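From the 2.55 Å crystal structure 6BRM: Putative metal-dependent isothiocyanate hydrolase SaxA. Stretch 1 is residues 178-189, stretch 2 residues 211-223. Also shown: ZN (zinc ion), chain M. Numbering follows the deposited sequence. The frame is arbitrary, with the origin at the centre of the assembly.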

# COMPACT_ATOMS: atom_id res chain seq x y z
N PHE B 178 3.45 -5.72 13.94
CA PHE B 178 2.70 -6.56 14.89
C PHE B 178 3.41 -7.87 15.27
O PHE B 178 3.11 -8.44 16.31
N LYS B 179 4.34 -8.32 14.41
CA LYS B 179 5.18 -9.51 14.68
C LYS B 179 4.37 -10.75 15.09
O LYS B 179 4.55 -11.27 16.20
N PRO B 180 3.48 -11.23 14.20
CA PRO B 180 2.60 -12.33 14.57
C PRO B 180 3.33 -13.67 14.65
O PRO B 180 4.17 -13.96 13.80
N GLU B 181 3.00 -14.47 15.67
CA GLU B 181 3.46 -15.86 15.74
C GLU B 181 2.72 -16.73 14.71
O GLU B 181 3.25 -17.76 14.28
N ILE B 182 1.51 -16.33 14.33
CA ILE B 182 0.69 -17.03 13.35
C ILE B 182 0.30 -16.08 12.21
O ILE B 182 -0.30 -15.03 12.46
N VAL B 183 0.65 -16.44 10.98
CA VAL B 183 0.28 -15.68 9.79
C VAL B 183 -0.54 -16.59 8.87
O VAL B 183 -0.01 -17.55 8.32
N VAL B 184 -1.83 -16.28 8.72
CA VAL B 184 -2.73 -17.06 7.86
C VAL B 184 -2.75 -16.42 6.46
O VAL B 184 -3.21 -15.29 6.30
N LEU B 185 -2.25 -17.16 5.46
CA LEU B 185 -2.17 -16.67 4.08
C LEU B 185 -3.23 -17.31 3.19
O LEU B 185 -3.61 -18.47 3.39
N ASN B 186 -3.70 -16.54 2.21
CA ASN B 186 -4.60 -17.01 1.16
C ASN B 186 -3.76 -17.43 -0.04
O ASN B 186 -3.50 -16.62 -0.94
N THR B 187 -3.32 -18.69 -0.04
CA THR B 187 -2.37 -19.23 -1.03
C THR B 187 -3.07 -20.04 -2.13
O THR B 187 -2.74 -21.20 -2.38
N GLY B 188 -4.03 -19.41 -2.79
CA GLY B 188 -4.73 -20.01 -3.92
C GLY B 188 -3.95 -19.97 -5.22
O GLY B 188 -4.10 -20.86 -6.05
N TYR B 189 -3.13 -18.93 -5.38
CA TYR B 189 -2.43 -18.64 -6.63
C TYR B 189 -3.40 -18.54 -7.82
O TYR B 189 -3.17 -19.10 -8.89
N MET B 211 11.62 -13.38 6.40
CA MET B 211 11.39 -12.14 7.14
C MET B 211 11.16 -12.41 8.63
O MET B 211 11.74 -11.74 9.49
N LEU B 212 10.31 -13.40 8.92
CA LEU B 212 9.83 -13.67 10.28
C LEU B 212 9.92 -15.18 10.60
O LEU B 212 8.91 -15.88 10.62
N PRO B 213 11.15 -15.68 10.86
CA PRO B 213 11.39 -17.13 11.01
C PRO B 213 10.81 -17.80 12.26
O PRO B 213 10.76 -19.03 12.31
N THR B 214 10.39 -17.02 13.26
CA THR B 214 9.66 -17.54 14.42
C THR B 214 8.26 -18.01 14.05
O THR B 214 7.74 -18.96 14.63
N ALA B 215 7.65 -17.32 13.09
CA ALA B 215 6.24 -17.49 12.76
C ALA B 215 5.91 -18.85 12.14
O ALA B 215 6.79 -19.55 11.62
N THR B 216 4.63 -19.20 12.21
CA THR B 216 4.08 -20.41 11.62
C THR B 216 3.03 -20.00 10.60
O THR B 216 2.16 -19.19 10.92
N ILE B 217 3.11 -20.55 9.39
CA ILE B 217 2.19 -20.18 8.31
C ILE B 217 1.04 -21.19 8.20
O ILE B 217 1.28 -22.38 8.04
N VAL B 218 -0.19 -20.70 8.29
CA VAL B 218 -1.39 -21.49 8.00
C VAL B 218 -1.86 -21.17 6.57
O VAL B 218 -2.31 -20.06 6.30
N ALA B 219 -1.74 -22.15 5.68
CA ALA B 219 -2.18 -22.00 4.29
C ALA B 219 -3.70 -22.12 4.20
O ALA B 219 -4.32 -22.88 4.95
N SER B 220 -4.29 -21.36 3.28
CA SER B 220 -5.75 -21.28 3.13
C SER B 220 -6.10 -20.72 1.75
O SER B 220 -5.20 -20.35 0.99
N HIS B 221 -7.39 -20.67 1.43
CA HIS B 221 -7.90 -20.12 0.17
C HIS B 221 -7.46 -20.97 -1.05
O HIS B 221 -7.05 -20.42 -2.07
N MET B 222 -7.55 -22.30 -0.93
CA MET B 222 -7.23 -23.20 -2.06
C MET B 222 -8.05 -24.50 -2.07
O MET B 222 -8.52 -24.95 -1.03
N GLU B 223 -8.19 -25.09 -3.26
CA GLU B 223 -9.00 -26.30 -3.51
C GLU B 223 -10.47 -26.11 -3.14
O GLU B 223 -11.06 -26.91 -2.40

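The two stretches meet as neighbouring parallel strands, 182-186 beside 216-220, held by backbone hydrogen bonds, with side chains packed on both faces of the sheet, one wholly apolar and the other mixed. The backbone ladder sets the register. Thr 216 N donates to Glu 181 O (2.9 Å), Val 183 N to Thr 216 O (3.1 Å), Val 218 N to Val 183 O (3.2 Å) and Leu 185 N to Val 218 O (3.0 Å). Along each extended strand the side chains alternate between the faces.

Ile 182, Val 184 and Asn 186 share one face with Thr 216, Val 218 and Ser 220. Val 184 and Val 218 are both t, and Val 184 CG2 lies 4.1 Å from Val 218 CB. Ile 182, chi1 m, brings its CG2 to 4.2 Å from Val 218 CG2.

The other face carries Val 183, Leu 185, Ile 217 and Ala 219. Leu 185 (m, t) sets CD1 3.5 Å from Ile 217 CG2. Ile 217 is m at both chi angles, and its CD1 reaches 4.2 Å from Val 183 CB.

Before the strands, Leu 212 (t, p) points toward stretch 1. Its CD2 sits 3.7 Å from Pro 180 CD, and its CD1 is 3.6 Å from Lys 179 CE.

Past the strands the contact becomes more polar. Thr 187 N donates to Ser 220 O (2.7 Å), and Thr 187 OG1 adds a weak hydrogen bond to the same oxygen (3.4 Å). Thr 187, chi1 p, also places OG1 3.6 Å from Met 222 SD. Gly 188 CA comes within 3.0 Å of His 221 O; a CB here would clash with that oxygen.

His 221, chi1 t, points toward stretch 1, with CD2 3.4 Å from Asn 186 ND2. Its NE2 binds zinc at 2.2 Å. Two waters, each 2.2 Å from ZN by its O atom, and three atoms elsewhere in the structure are the other ligands.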

# COMPACT_ATOMS: atom_id res chain seq x y z
CB PHE B 178 1.30 -6.87 14.36
CG PHE B 178 0.49 -5.64 14.05
CD1 PHE B 178 -0.07 -4.89 15.07
CD2 PHE B 178 0.29 -5.23 12.73
CE1 PHE B 178 -0.82 -3.75 14.79
CE2 PHE B 178 -0.45 -4.10 12.44
CZ PHE B 178 -1.01 -3.35 13.47
CB LYS B 179 6.26 -9.18 15.72
CG LYS B 179 7.16 -8.01 15.32
CD LYS B 179 8.61 -8.20 15.75
CE LYS B 179 9.35 -9.13 14.80
NZ LYS B 179 10.82 -9.13 15.04
CB PRO B 180 1.56 -12.36 13.44
CG PRO B 180 1.85 -11.19 12.56
CD PRO B 180 3.28 -10.84 12.79
CB GLU B 181 3.29 -16.43 17.15
CG GLU B 181 4.15 -15.77 18.22
CD GLU B 181 3.39 -14.77 19.09
OE1 GLU B 181 2.76 -15.20 20.08
OE2 GLU B 181 3.44 -13.56 18.79
CB ILE B 182 -0.61 -17.58 13.99
CG1 ILE B 182 -0.29 -18.52 15.16
CG2 ILE B 182 -1.46 -18.31 12.95
CD1 ILE B 182 -1.42 -18.65 16.15
CB VAL B 183 1.52 -15.14 9.05
CG1 VAL B 183 1.12 -14.21 7.92
CG2 VAL B 183 2.44 -14.40 10.01
CB VAL B 184 -4.18 -17.12 8.42
CG1 VAL B 184 -5.03 -18.09 7.61
CG2 VAL B 184 -4.17 -17.53 9.89
CB LEU B 185 -0.80 -16.97 3.49
CG LEU B 185 0.43 -16.56 4.29
CD1 LEU B 185 1.69 -16.93 3.52
CD2 LEU B 185 0.42 -15.07 4.60
CB ASN B 186 -5.60 -15.92 0.79
CG ASN B 186 -6.60 -15.63 1.91
OD1 ASN B 186 -6.52 -16.21 3.00
ND2 ASN B 186 -7.54 -14.74 1.64
CB THR B 187 -1.30 -20.11 -0.34
OG1 THR B 187 -1.95 -21.12 0.44
CG2 THR B 187 -0.41 -19.29 0.56
CB TYR B 189 -1.31 -19.67 -6.88
CG TYR B 189 -0.21 -19.16 -7.80
CD1 TYR B 189 0.61 -18.09 -7.41
CD2 TYR B 189 0.03 -19.74 -9.05
CE1 TYR B 189 1.62 -17.62 -8.24
CE2 TYR B 189 1.04 -19.28 -9.88
CZ TYR B 189 1.83 -18.22 -9.47
OH TYR B 189 2.84 -17.75 -10.29
CB MET B 211 10.16 -11.40 6.57
CG MET B 211 10.23 -9.88 6.65
SD MET B 211 10.65 -9.11 5.06
CE MET B 211 12.18 -9.95 4.66
CB LEU B 212 8.39 -13.15 10.38
CG LEU B 212 7.80 -12.89 11.77
CD1 LEU B 212 8.50 -11.74 12.47
CD2 LEU B 212 6.31 -12.60 11.64
CB PRO B 213 12.92 -17.23 11.02
CG PRO B 213 13.39 -15.91 11.52
CD PRO B 213 12.39 -14.90 11.02
CB THR B 214 9.50 -16.47 15.51
OG1 THR B 214 8.81 -15.34 14.97
CG2 THR B 214 10.85 -16.03 16.04
CB ALA B 215 5.78 -16.38 11.82
CB THR B 216 3.42 -21.29 12.70
OG1 THR B 216 4.27 -21.38 13.85
CG2 THR B 216 3.15 -22.70 12.17
CB ILE B 217 2.91 -20.10 6.93
CG1 ILE B 217 4.27 -19.38 7.04
CG2 ILE B 217 2.01 -19.41 5.91
CD1 ILE B 217 4.23 -18.02 7.70
CB VAL B 218 -2.52 -21.21 9.01
CG1 VAL B 218 -3.79 -21.99 8.64
CG2 VAL B 218 -2.07 -21.56 10.42
CB ALA B 219 -1.52 -23.04 3.41
CB SER B 220 -6.35 -20.40 4.23
OG SER B 220 -7.77 -20.32 4.14
CB HIS B 221 -7.48 -18.64 0.02
CG HIS B 221 -8.32 -17.84 -0.93
ND1 HIS B 221 -8.53 -18.20 -2.24
CD2 HIS B 221 -8.98 -16.66 -0.76
CE1 HIS B 221 -9.30 -17.30 -2.83
NE2 HIS B 221 -9.58 -16.35 -1.95
CB MET B 222 -5.73 -23.50 -2.11
CG MET B 222 -5.13 -24.07 -0.84
SD MET B 222 -3.33 -24.14 -0.93
CE MET B 222 -2.95 -24.57 0.77
CB GLU B 223 -8.41 -27.53 -2.80
CG GLU B 223 -6.96 -27.81 -3.16
CD GLU B 223 -6.47 -29.14 -2.62
OE1 GLU B 223 -6.93 -29.58 -1.55
OE2 GLU B 223 -5.60 -29.75 -3.27
ZN ZN M . -10.65 -14.60 -2.79
O HOH W 1 -11.91 -13.32 -4.07
O HOH W 2 -9.51 -14.85 -4.66